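Local atomic coordinates of centromeric protein-C, isoform A (Drosophila melanogaster, PDB entry 6O2K), a protein that probably acts as an adaptor between centromeric chromatin and kinetochore proteins, the part seen here being its dimeric cupin domain. Residues Leu43-Val48 / Asp52-Asn57. Sequence-based numbering, arbitrary orientation.
Sequences LIFCQV and DYAFYN
C46 and Y53 form an antiparallel hydrogen-bonded pair, in which C46 N donates to Y53 O at 2.9 Å and Y53 N to C46 O at 2.8 Å; Q47 and D52 follow as a non-hydrogen-bonded pair. Toward L43 the chains part, and side chains take over. A54 CB sits over the centre of the F45 ring, 3.5 Å from its centroid and 12° off the normal, a CH-pi contact. F45 CG lies anti to its own carbonyl carbon (chi1 -80°), which lays the ring over A54, while D52 CB touches F45 CD1 obliquely. Without the ring, as with an alanine here, A54 CB would probably lose its aromatic cover and R68 its cation-pi partner. L43 CD2 sits over one face of the Y56 ring, 4.1 Å from its centroid and displaced toward the rim. The two strands make a beta hairpin at one margin of the six-stranded sheet of the cupin domain, continued by strand 64-69; W17 and L18 of helix 6-19 pack on F45, and the Y56 hydroxyl bonds to Y66 and, at the dimer interface, to G114 O of the second subunit. The Q47 and D52 side chains cross, amide and carboxylate planes 19° apart, with D52 OD2 in close contact with the methylene carbon Q47 CG at 3.1 Å. Near the turn, V48 CB packs against Y53 CE1 at 3.8 Å, and V48 O lies at the edge of that ring. One water donates to V48 O and also bonds Y53 OH, at 2.8 Å from each. Y53 OH is further hydrogen-bonded to R75, and D52 OD1 makes a salt bridge with R68.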
ATOM      1  N   LEU B  43      -3.296   9.595  10.267  1.00 27.04           N
ATOM      2  CA  LEU B  43      -3.259  10.299   8.990  1.00 27.51           C
ATOM      3  C   LEU B  43      -4.173  11.513   9.023  1.00 32.08           C
ATOM      4  O   LEU B  43      -5.261  11.465   9.597  1.00 37.52           O
ATOM      5  CB  LEU B  43      -3.709   9.374   7.862  1.00 23.91           C
ATOM      6  CG  LEU B  43      -2.839   8.162   7.543  1.00 21.27           C
ATOM      7  CD1 LEU B  43      -3.590   7.241   6.612  1.00 18.73           C
ATOM      8  CD2 LEU B  43      -1.536   8.627   6.916  1.00 24.76           C
ATOM      9  N   ILE B  44      -3.735  12.598   8.387  1.00 26.83           N
ATOM     10  CA  ILE B  44      -4.573  13.781   8.198  1.00 32.77           C
ATOM     11  C   ILE B  44      -4.264  14.354   6.821  1.00 25.77           C
ATOM     12  O   ILE B  44      -3.096  14.515   6.457  1.00 29.06           O
ATOM     13  CB  ILE B  44      -4.371  14.845   9.300  1.00 39.62           C
ATOM     14  CG1 ILE B  44      -4.898  14.343  10.654  1.00 46.95           C
ATOM     15  CG2 ILE B  44      -5.077  16.145   8.925  1.00 41.38           C
ATOM     16  CD1 ILE B  44      -6.409  14.105  10.689  1.00 49.33           C
ATOM     17  N   PHE B  45      -5.317  14.619   6.050  1.00 28.81           N
ATOM     18  CA  PHE B  45      -5.170  15.126   4.692  1.00 27.54           C
ATOM     19  C   PHE B  45      -4.989  16.644   4.700  1.00 29.39           C
ATOM     20  O   PHE B  45      -5.695  17.359   5.419  1.00 33.67           O
ATOM     21  CB  PHE B  45      -6.399  14.747   3.865  1.00 32.85           C
ATOM     22  CG  PHE B  45      -6.382  13.329   3.356  1.00 31.33           C
ATOM     23  CD1 PHE B  45      -5.711  13.001   2.186  1.00 29.99           C
ATOM     24  CD2 PHE B  45      -7.022  12.320   4.061  1.00 27.45           C
ATOM     25  CE1 PHE B  45      -5.695  11.701   1.718  1.00 33.52           C
ATOM     26  CE2 PHE B  45      -7.003  11.011   3.593  1.00 28.59           C
ATOM     27  CZ  PHE B  45      -6.340  10.704   2.423  1.00 29.78           C
ATOM     28  N   CYS B  46      -4.040  17.127   3.901  1.00 31.85           N
ATOM     29  CA  CYS B  46      -3.802  18.544   3.653  1.00 39.82           C
ATOM     30  C   CYS B  46      -3.909  18.796   2.153  1.00 37.87           C
ATOM     31  O   CYS B  46      -3.459  17.977   1.349  1.00 33.13           O
ATOM     32  CB  CYS B  46      -2.418  18.975   4.166  1.00 51.34           C
ATOM     33  SG  CYS B  46      -1.005  18.291   3.225  1.00 63.23           S
ATOM     34  N   GLN B  47      -4.507  19.917   1.763  1.00 37.05           N
ATOM     35  CA  GLN B  47      -4.745  20.190   0.353  1.00 34.87           C
ATOM     36  C   GLN B  47      -3.636  21.073  -0.200  1.00 34.90           C
ATOM     37  O   GLN B  47      -3.346  22.136   0.358  1.00 37.16           O
ATOM     38  CB  GLN B  47      -6.109  20.848   0.138  1.00 45.28           C
ATOM     39  CG  GLN B  47      -6.709  20.554  -1.233  1.00 49.24           C
ATOM     40  CD  GLN B  47      -8.008  21.293  -1.486  1.00 53.35           C
ATOM     41  OE1 GLN B  47      -9.018  20.687  -1.851  1.00 62.98           O
ATOM     42  NE2 GLN B  47      -7.991  22.605  -1.302  1.00 44.44           N
ATOM     43  N   VAL B  48      -3.022  20.629  -1.291  1.00 33.65           N
ATOM     44  CA  VAL B  48      -2.022  21.398  -2.024  1.00 34.30           C
ATOM     45  C   VAL B  48      -2.447  21.439  -3.483  1.00 35.34           C
ATOM     46  O   VAL B  48      -2.606  20.384  -4.118  1.00 30.78           O
ATOM     47  CB  VAL B  48      -0.610  20.798  -1.897  1.00 39.20           C
ATOM     48  CG1 VAL B  48       0.381  21.558  -2.792  1.00 40.86           C
ATOM     49  CG2 VAL B  48      -0.150  20.795  -0.452  1.00 40.19           C
ATOM     50  N   ASP B  52      -5.700  16.462  -2.292  1.00 28.41           N
ATOM     51  CA  ASP B  52      -5.547  16.134  -0.878  1.00 28.84           C
ATOM     52  C   ASP B  52      -4.420  15.113  -0.720  1.00 27.56           C
ATOM     53  O   ASP B  52      -4.400  14.103  -1.423  1.00 31.68           O
ATOM     54  CB  ASP B  52      -6.864  15.591  -0.302  1.00 26.61           C
ATOM     55  CG  ASP B  52      -7.898  16.693  -0.021  1.00 37.18           C
ATOM     56  OD1 ASP B  52      -9.120  16.395   0.003  1.00 35.60           O
ATOM     57  OD2 ASP B  52      -7.492  17.857   0.177  1.00 34.11           O
ATOM     58  N   TYR B  53      -3.470  15.383   0.180  1.00 23.57           N
ATOM     59  CA  TYR B  53      -2.354  14.481   0.453  1.00 23.26           C
ATOM     60  C   TYR B  53      -2.344  14.092   1.926  1.00 27.15           C
ATOM     61  O   TYR B  53      -2.583  14.933   2.796  1.00 24.58           O
ATOM     62  CB  TYR B  53      -1.002  15.127   0.121  1.00 26.00           C
ATOM     63  CG  TYR B  53      -0.824  15.521  -1.317  1.00 20.92           C
ATOM     64  CD1 TYR B  53      -1.194  16.785  -1.756  1.00 24.65           C
ATOM     65  CD2 TYR B  53      -0.269  14.633  -2.236  1.00 22.14           C
ATOM     66  CE1 TYR B  53      -1.023  17.159  -3.079  1.00 28.11           C
ATOM     67  CE2 TYR B  53      -0.093  14.992  -3.565  1.00 25.10           C
ATOM     68  CZ  TYR B  53      -0.476  16.259  -3.979  1.00 23.34           C
ATOM     69  OH  TYR B  53      -0.311  16.639  -5.290  1.00 28.65           O
ATOM     70  N   ALA B  54      -2.019  12.834   2.218  1.00 24.71           N
ATOM     71  CA  ALA B  54      -1.795  12.440   3.605  1.00 20.57           C
ATOM     72  C   ALA B  54      -0.659  11.433   3.662  1.00 25.58           C
ATOM     73  O   ALA B  54      -0.747  10.371   3.044  1.00 26.84           O
ATOM     74  CB  ALA B  54      -3.075  11.862   4.230  1.00 24.54           C
ATOM     75  N   PHE B  55       0.403  11.741   4.406  1.00 21.51           N
ATOM     76  CA  PHE B  55       1.534  10.822   4.502  1.00 20.19           C
ATOM     77  C   PHE B  55       1.654  10.228   5.901  1.00 24.02           C
ATOM     78  O   PHE B  55       1.379  10.897   6.906  1.00 19.43           O
ATOM     79  CB  PHE B  55       2.846  11.513   4.115  1.00 21.14           C
ATOM     80  CG  PHE B  55       3.028  11.643   2.644  1.00 25.02           C
ATOM     81  CD1 PHE B  55       2.442  12.693   1.950  1.00 29.94           C
ATOM     82  CD2 PHE B  55       3.767  10.710   1.942  1.00 24.08           C
ATOM     83  CE1 PHE B  55       2.601  12.810   0.582  1.00 27.15           C
ATOM     84  CE2 PHE B  55       3.925  10.820   0.569  1.00 26.54           C
ATOM     85  CZ  PHE B  55       3.336  11.861  -0.107  1.00 25.36           C
ATOM     86  N   TYR B  56       2.043   8.959   5.954  1.00 23.99           N
ATOM     87  CA  TYR B  56       2.407   8.350   7.222  1.00 20.48           C
ATOM     88  C   TYR B  56       3.581   9.099   7.835  1.00 23.41           C
ATOM     89  O   TYR B  56       4.540   9.466   7.145  1.00 21.11           O
ATOM     90  CB  TYR B  56       2.771   6.874   7.031  1.00 15.93           C
ATOM     91  CG  TYR B  56       1.597   5.999   6.645  1.00 20.71           C
ATOM     92  CD1 TYR B  56       0.734   5.491   7.619  1.00 20.13           C
ATOM     93  CD2 TYR B  56       1.359   5.663   5.316  1.00 22.01           C
ATOM     94  CE1 TYR B  56      -0.337   4.682   7.271  1.00 19.14           C
ATOM     95  CE2 TYR B  56       0.296   4.848   4.964  1.00 21.28           C
ATOM     96  CZ  TYR B  56      -0.551   4.367   5.948  1.00 22.09           C
ATOM     97  OH  TYR B  56      -1.615   3.560   5.600  1.00 18.53           O
ATOM     98  N   ASN B  57       3.491   9.332   9.144  1.00 21.00           N
ATOM     99  CA  ASN B  57       4.526  10.039   9.896  1.00 29.81           C
ATOM    100  C   ASN B  57       5.712   9.112  10.196  1.00 30.79           C
ATOM    101  O   ASN B  57       6.083   8.873  11.347  1.00 29.90           O
ATOM    102  CB  ASN B  57       3.921  10.610  11.173  1.00 32.67           C
ATOM    103  CG  ASN B  57       4.802  11.640  11.821  1.00 38.65           C
ATOM    104  OD1 ASN B  57       5.664  12.233  11.172  1.00 43.44           O
ATOM    105  ND2 ASN B  57       4.582  11.877  13.110  1.00 44.21           N
TER
HETATM  106  O   HOH W   1      -0.973  19.243  -6.089  1.00 25.54           O